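Local structure of LIP (Serratia marcescens, 4A1R) at residues F50-D55 / G93-Y98; L12-D17 / I33-L38; S63-D68 / Q84-A89. The protein is a membrane-bound lipoprotein component of the type VI secretion system, a beta-sandwich of the TssJ family that probably sits at the outer membrane. All blocks are in the same frame, centred on the assembly; numbering follows the deposited sequence.

Interaction 1 of 3, residues F50-D55 / G93-Y98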
# COMPACT_ATOMS: atom_id res chain seq x y z
N PHE A 50 12.14 9.41 -6.31
CA PHE A 50 11.83 10.03 -7.61
C PHE A 50 11.45 9.04 -8.70
O PHE A 50 10.44 9.25 -9.40
CB PHE A 50 12.97 10.90 -8.12
CG PHE A 50 12.63 11.61 -9.41
CD1 PHE A 50 11.86 12.77 -9.39
CD2 PHE A 50 13.02 11.09 -10.62
CE1 PHE A 50 11.52 13.42 -10.57
CE2 PHE A 50 12.69 11.74 -11.82
CZ PHE A 50 11.94 12.90 -11.78
N SER A 51 12.24 7.98 -8.84
CA SER A 51 12.02 6.91 -9.82
C SER A 51 10.63 6.31 -9.75
O SER A 51 9.94 6.20 -10.75
CB SER A 51 13.05 5.80 -9.64
OG SER A 51 14.33 6.28 -9.97
N LEU A 52 10.23 5.92 -8.54
CA LEU A 52 8.91 5.40 -8.28
C LEU A 52 7.83 6.42 -8.60
O LEU A 52 6.81 6.07 -9.21
CB LEU A 52 8.80 4.97 -6.81
CG LEU A 52 9.49 3.69 -6.37
CD1 LEU A 52 9.36 3.48 -4.86
CD2 LEU A 52 8.93 2.48 -7.13
N GLN A 53 8.03 7.67 -8.18
CA GLN A 53 7.03 8.71 -8.40
C GLN A 53 6.86 9.04 -9.89
O GLN A 53 5.73 9.17 -10.38
CB GLN A 53 7.40 9.99 -7.66
CG GLN A 53 6.38 11.11 -7.79
CD GLN A 53 6.90 12.40 -7.18
OE1 GLN A 53 7.94 12.91 -7.61
NE2 GLN A 53 6.18 12.93 -6.21
N ASN A 54 7.97 9.19 -10.60
CA ASN A 54 7.90 9.60 -12.01
C ASN A 54 7.66 8.49 -13.03
O ASN A 54 7.03 8.72 -14.07
CB ASN A 54 9.22 10.29 -12.37
CG ASN A 54 9.24 10.85 -13.79
OD1 ASN A 54 10.13 10.53 -14.58
ND2 ASN A 54 8.27 11.69 -14.10
N ASP A 55 8.14 7.28 -12.76
CA ASP A 55 7.87 6.17 -13.67
C ASP A 55 8.11 4.82 -13.03
O ASP A 55 9.16 4.20 -13.24
CB ASP A 55 8.65 6.31 -14.98
CG ASP A 55 8.28 5.26 -16.00
OD1 ASP A 55 7.15 4.74 -15.97
OD2 ASP A 55 9.14 4.96 -16.86
N GLY A 93 2.64 -3.04 -2.37
CA GLY A 93 3.51 -1.91 -1.98
C GLY A 93 2.66 -0.67 -1.74
O GLY A 93 1.70 -0.42 -2.48
N VAL A 94 2.98 0.12 -0.72
CA VAL A 94 2.20 1.33 -0.46
C VAL A 94 3.22 2.46 -0.35
O VAL A 94 4.27 2.28 0.32
CB VAL A 94 1.33 1.25 0.83
CG1 VAL A 94 0.41 2.47 0.95
CG2 VAL A 94 0.50 -0.03 0.86
N ILE A 95 2.95 3.56 -1.04
CA ILE A 95 3.81 4.76 -1.06
C ILE A 95 2.96 5.94 -0.57
O ILE A 95 1.80 6.09 -0.97
CB ILE A 95 4.32 5.09 -2.51
CG1 ILE A 95 5.17 3.95 -3.07
CG2 ILE A 95 5.12 6.41 -2.56
CD1 ILE A 95 5.53 4.07 -4.53
N ALA A 96 3.51 6.78 0.31
CA ALA A 96 2.79 7.98 0.78
C ALA A 96 3.71 9.15 0.41
O ALA A 96 4.84 9.18 0.86
CB ALA A 96 2.64 7.95 2.29
N GLU A 97 3.24 10.07 -0.42
CA GLU A 97 4.13 11.14 -0.94
C GLU A 97 4.16 12.34 0.03
O GLU A 97 3.59 13.42 -0.23
CB GLU A 97 3.71 11.55 -2.36
CG GLU A 97 3.68 10.37 -3.35
CD GLU A 97 3.59 10.75 -4.83
OE1 GLU A 97 3.42 11.94 -5.14
OE2 GLU A 97 3.71 9.84 -5.69
N TYR A 98 4.76 12.13 1.20
CA TYR A 98 4.94 13.21 2.18
C TYR A 98 5.72 14.37 1.53
O TYR A 98 6.68 14.14 0.79
CB TYR A 98 5.77 12.72 3.37
CG TYR A 98 5.03 11.76 4.29
CD1 TYR A 98 4.24 12.24 5.35
CD2 TYR A 98 5.10 10.39 4.09
CE1 TYR A 98 3.58 11.38 6.19
CE2 TYR A 98 4.42 9.51 4.92
CZ TYR A 98 3.65 10.01 5.96
OH TYR A 98 2.97 9.14 6.80
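The flat groups of Gln53 and Glu97 meet across this contact with their planes turned 64° apart. Glu97 OE1 lies almost in the amide plane of Gln53 and accepts a hydrogen bond from NE2 at 3.1 Å, nearly straight at 168°. On the acceptor side the approach is different: NE2 stands above the carboxylate, 67° out of its plane. One bond back from the amide, the methylene CG of Gln53 rests 3.6 Å from Glu97 OE2, so the glutamine meets both carboxylate oxygens, one by a polar and one by an apolar group. With CG swung opposite the backbone N, the extended glutamine carries its amide from the helix across to the glutamate. Such long, flexible polar side chains suit this more open border.

Deeper in, the contact turns apolar. Leu52 points at the strand, and its CD1 lies 3.9 Å from CD1 of Ile95, whose CG1 branch extends toward the helix; CB of Leu52 is the next nearest group at 4.1 Å. Both residues are buried, as befits branched aliphatic chains that fill the space between a helix and a sheet.

Glu97 is the centre of an inverse gamma turn. Segment 50-55 belongs to helix 49-60, which packs on the outer side of the antiparallel sheet through strand 91-96. Leu52 also touches Trp106 and, within its own helix, Val59 and Leu60, while Val94 faces the other way, toward Leu12 and Phe14 of strand 9-16.

Interaction 2 of 3, residues L12-D17 / I33-L38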
# COMPACT_ATOMS: atom_id res chain seq x y z
N LEU A 12 -7.38 -2.18 1.39
CA LEU A 12 -6.67 -1.49 2.46
C LEU A 12 -7.55 -0.38 2.93
O LEU A 12 -8.13 0.37 2.12
CB LEU A 12 -5.37 -0.89 1.90
CG LEU A 12 -4.33 -1.85 1.32
CD1 LEU A 12 -3.07 -1.15 0.84
CD2 LEU A 12 -3.95 -2.86 2.39
N VAL A 13 -7.66 -0.25 4.25
CA VAL A 13 -8.45 0.82 4.80
C VAL A 13 -7.51 1.82 5.48
O VAL A 13 -6.71 1.43 6.33
CB VAL A 13 -9.43 0.31 5.87
CG1 VAL A 13 -10.37 1.43 6.26
CG2 VAL A 13 -10.22 -0.89 5.37
N PHE A 14 -7.62 3.10 5.13
CA PHE A 14 -6.62 4.10 5.54
C PHE A 14 -7.23 5.09 6.51
O PHE A 14 -8.38 5.54 6.33
CB PHE A 14 -6.03 4.85 4.32
CG PHE A 14 -5.10 4.03 3.50
CD1 PHE A 14 -5.58 3.18 2.49
CD2 PHE A 14 -3.72 4.10 3.72
CE1 PHE A 14 -4.71 2.41 1.74
CE2 PHE A 14 -2.85 3.33 2.97
CZ PHE A 14 -3.34 2.50 1.96
N ASP A 15 -6.48 5.35 7.58
CA ASP A 15 -6.67 6.49 8.48
C ASP A 15 -5.43 7.40 8.32
O ASP A 15 -4.32 6.89 8.16
CB ASP A 15 -6.70 6.01 9.95
CG ASP A 15 -7.99 5.30 10.34
OD1 ASP A 15 -8.85 5.04 9.46
OD2 ASP A 15 -8.15 5.01 11.54
N ALA A 16 -5.64 8.71 8.40
CA ALA A 16 -4.54 9.68 8.42
C ALA A 16 -4.64 10.51 9.70
O ALA A 16 -5.72 10.99 10.05
CB ALA A 16 -4.59 10.59 7.20
N ASP A 17 -3.52 10.65 10.40
CA ASP A 17 -3.43 11.56 11.56
C ASP A 17 -3.88 12.96 11.20
O ASP A 17 -3.57 13.46 10.11
CB ASP A 17 -2.00 11.59 12.10
CG ASP A 17 -1.62 10.34 12.87
OD1 ASP A 17 -2.50 9.46 13.10
OD2 ASP A 17 -0.44 10.22 13.26
N ILE A 33 -1.46 8.75 -1.86
CA ILE A 33 -1.15 7.36 -1.53
C ILE A 33 -1.16 6.56 -2.80
O ILE A 33 -2.13 6.64 -3.57
CB ILE A 33 -2.18 6.76 -0.56
CG1 ILE A 33 -2.36 7.63 0.70
CG2 ILE A 33 -1.82 5.31 -0.21
CD1 ILE A 33 -1.18 7.63 1.66
N ARG A 34 -0.09 5.80 -3.05
CA ARG A 34 -0.12 4.86 -4.16
C ARG A 34 -0.12 3.42 -3.67
O ARG A 34 0.48 3.10 -2.66
CB ARG A 34 1.03 5.14 -5.11
CG ARG A 34 1.02 6.57 -5.66
CD ARG A 34 2.22 6.80 -6.55
NE ARG A 34 2.23 5.90 -7.69
CZ ARG A 34 3.26 5.71 -8.51
NH1 ARG A 34 4.41 6.34 -8.33
NH2 ARG A 34 3.13 4.86 -9.53
N VAL A 35 -0.82 2.54 -4.39
CA VAL A 35 -0.91 1.15 -3.98
C VAL A 35 -0.51 0.37 -5.20
O VAL A 35 -1.09 0.57 -6.27
CB VAL A 35 -2.33 0.76 -3.48
CG1 VAL A 35 -2.42 -0.76 -3.27
CG2 VAL A 35 -2.67 1.47 -2.18
N LEU A 36 0.52 -0.47 -5.05
CA LEU A 36 1.05 -1.18 -6.18
C LEU A 36 0.93 -2.70 -5.96
O LEU A 36 1.28 -3.22 -4.91
CB LEU A 36 2.52 -0.79 -6.42
CG LEU A 36 2.87 0.65 -6.87
CD1 LEU A 36 2.56 1.68 -5.81
CD2 LEU A 36 4.35 0.73 -7.17
N LEU A 37 0.44 -3.41 -6.98
CA LEU A 37 0.45 -4.85 -6.93
C LEU A 37 1.76 -5.36 -7.52
O LEU A 37 2.14 -5.02 -8.66
CB LEU A 37 -0.77 -5.40 -7.68
CG LEU A 37 -1.02 -6.89 -7.52
CD1 LEU A 37 -1.61 -7.16 -6.14
CD2 LEU A 37 -1.98 -7.34 -8.62
N LEU A 38 2.47 -6.17 -6.74
CA LEU A 38 3.82 -6.55 -7.05
C LEU A 38 4.05 -8.07 -7.09
O LEU A 38 3.56 -8.80 -6.21
CB LEU A 38 4.81 -5.95 -6.02
CG LEU A 38 4.79 -4.42 -5.82
CD1 LEU A 38 5.60 -4.07 -4.56
CD2 LEU A 38 5.32 -3.64 -7.02
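Leu12 begins the contact, reaching tip to tip toward Val35: its CD1 stops 4.0 Å from Val35 CG2 and 4.2 Å from Val35 CG1, so one leucine methyl meets both methyls of the valine. CD1 stands anti to CA (chi2 -178°), which carries that methyl well into the gap between the sheets. Val13 follows with its side chain turned to the other side of the strand, as alternation in a beta strand requires, while its backbone bonds to strand 130-138.

Phe14 again points inward and spans the gap with the far end of its ring. Its CZ and CE2 both lie 3.9 Å from CG2 of Ile33, which approaches the ring obliquely, and CZ is 4.3 Å from Val35 CG2. The ring tip thus rests by the beta-branched residues Ile33 and Val35, two positions apart on strand 33-38. Phe70 makes an edge-to-face contact with the same ring, and Ile135 and Leu72 also touch it. Asp15 turns outward once more, where its OD1 accepts a hydrogen bond from Gly78 N.

The two strands run nearly antiparallel, at 161°, but their axes come no nearer than 11.0 Å and no hydrogen bond joins them. They belong to the two facing sheets of the beta-sandwich, and side chains fill the space between. Every touching residue is buried and every contact apolar: aliphatic groups and a phenyl ring need no polar partners there, so cohesion comes from close packing and exclusion of water, consistent with a hydrophobic core holding the sheets face to face.

Interaction 3 of 3, residues S63-D68 / Q84-A89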
# COMPACT_ATOMS: atom_id res chain seq x y z
N SER A 63 8.22 -6.66 -12.23
CA SER A 63 7.77 -6.79 -10.86
C SER A 63 6.46 -6.04 -10.59
O SER A 63 5.75 -6.38 -9.66
CB SER A 63 8.86 -6.45 -9.83
OG SER A 63 8.97 -5.05 -9.61
N LEU A 64 6.11 -5.09 -11.45
CA LEU A 64 4.89 -4.33 -11.24
C LEU A 64 3.71 -4.89 -12.04
O LEU A 64 3.66 -4.84 -13.26
CB LEU A 64 5.12 -2.84 -11.53
CG LEU A 64 3.90 -1.90 -11.44
CD1 LEU A 64 3.36 -1.75 -10.03
CD2 LEU A 64 4.17 -0.55 -12.09
N LEU A 65 2.75 -5.42 -11.29
CA LEU A 65 1.54 -5.95 -11.88
C LEU A 65 0.48 -4.89 -12.09
O LEU A 65 -0.12 -4.82 -13.15
CB LEU A 65 0.98 -7.07 -11.00
CG LEU A 65 1.88 -8.29 -10.83
CD1 LEU A 65 1.14 -9.41 -10.12
CD2 LEU A 65 2.44 -8.75 -12.17
N ASP A 66 0.24 -4.07 -11.08
CA ASP A 66 -0.89 -3.14 -11.14
C ASP A 66 -0.59 -1.96 -10.21
O ASP A 66 0.15 -2.14 -9.28
CB ASP A 66 -2.15 -3.86 -10.63
CG ASP A 66 -3.42 -3.32 -11.23
OD1 ASP A 66 -3.34 -2.38 -12.05
OD2 ASP A 66 -4.50 -3.83 -10.86
N SER A 67 -1.17 -0.78 -10.48
CA SER A 67 -1.10 0.34 -9.50
C SER A 67 -2.32 1.26 -9.47
O SER A 67 -3.02 1.44 -10.47
CB SER A 67 0.18 1.16 -9.69
OG SER A 67 0.16 1.74 -10.96
N ASP A 68 -2.58 1.83 -8.30
CA ASP A 68 -3.72 2.72 -8.12
C ASP A 68 -3.31 3.79 -7.13
O ASP A 68 -2.20 3.73 -6.56
CB ASP A 68 -4.99 1.96 -7.71
CG ASP A 68 -6.31 2.71 -8.08
OD1 ASP A 68 -6.31 3.77 -8.77
OD2 ASP A 68 -7.37 2.22 -7.66
N GLN A 84 -8.43 -6.27 -7.55
CA GLN A 84 -8.26 -7.70 -7.78
C GLN A 84 -6.81 -8.01 -7.66
O GLN A 84 -5.94 -7.24 -8.11
CB GLN A 84 -8.75 -8.10 -9.18
CG GLN A 84 -10.25 -8.03 -9.33
CD GLN A 84 -10.71 -8.58 -10.67
OE1 GLN A 84 -11.76 -9.20 -10.75
NE2 GLN A 84 -9.94 -8.34 -11.71
N SER A 85 -6.54 -9.15 -7.04
CA SER A 85 -5.18 -9.62 -6.93
C SER A 85 -4.86 -10.34 -8.23
O SER A 85 -5.59 -10.23 -9.20
CB SER A 85 -5.00 -10.49 -5.68
OG SER A 85 -3.64 -10.85 -5.53
N ALA A 86 -3.75 -11.04 -8.28
CA ALA A 86 -3.43 -11.82 -9.47
C ALA A 86 -2.71 -13.05 -8.98
O ALA A 86 -2.25 -13.08 -7.83
CB ALA A 86 -2.57 -11.03 -10.43
N LEU A 87 -2.62 -14.07 -9.83
CA LEU A 87 -2.09 -15.35 -9.40
C LEU A 87 -0.69 -15.18 -8.83
O LEU A 87 -0.39 -15.68 -7.75
CB LEU A 87 -2.09 -16.37 -10.55
CG LEU A 87 -2.21 -17.85 -10.15
CD1 LEU A 87 -1.03 -18.37 -9.33
CD2 LEU A 87 -3.52 -18.14 -9.43
N ASP A 88 0.14 -14.45 -9.57
CA ASP A 88 1.54 -14.27 -9.20
C ASP A 88 1.82 -13.02 -8.38
O ASP A 88 2.97 -12.61 -8.24
CB ASP A 88 2.46 -14.32 -10.43
CG ASP A 88 1.85 -13.68 -11.64
OD1 ASP A 88 0.87 -12.91 -11.51
OD2 ASP A 88 2.36 -13.96 -12.74
N ALA A 89 0.78 -12.44 -7.80
CA ALA A 89 0.97 -11.32 -6.90
C ALA A 89 1.52 -11.84 -5.57
O ALA A 89 0.94 -12.74 -4.99
CB ALA A 89 -0.33 -10.60 -6.70
O HOH W 1 -5.45 -4.40 -8.19
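A single leucine makes the direct part of this contact, between the start of edge strand 64-72 and the loop that leads from strand 79-84 of one sheet to strand 91-96 of the other. Leu65 sends its CD1 into the curve of that loop. This methyl lies 3.7 Å from CA and 3.9 Å from CB of Ala89, and it reaches Ala86 CB at 4.1 Å. With CG beside the backbone N (chi1 -62°), the extended leucine lays one methyl against both ends of the type I turn Ala86-Ala89. The small alanines let the backbone come close to that methyl. Asp88 OD1 skirts it at 3.8 Å, while OD2 of the same carboxylate forms a salt bridge with Arg39.

Leu65 and Asp66 form a classic beta bulge, both facing Leu37 on the neighbouring strand. The irregularity lets both side chains point toward the loop in succession, instead of alternating. Asp66 makes its link through water: one molecule donates to Asp66 OD2 and to Gln84 O, each at 2.9 Å, bridging Asp66 to the backbone of Gln84, at the end of strand 79-84. Leu37 also packs on Ala89.

In the fold
Strand 31-38 ties the three interactions together. In the antiparallel sheet it lies between strand 64-72, used by interaction 3, and strand 91-96, used by interaction 1. Interaction 2 joins this sheet to the mixed one across the sandwich core, whereas interaction 1 lays helix 49-60 on the sheet's other face. Arg34 connects the first two, bonding to Leu52 O and Ile95 O; Leu37 pairs with Leu65 and Asp66 of the third. Their centres are 12 to 16 Å apart. Along the chain interaction 2 closes first, and interaction 3 then falls between the segments of interaction 1. One sheet is thus packed on both faces, and a loop from between the sheets lies against its edge strand 64-72.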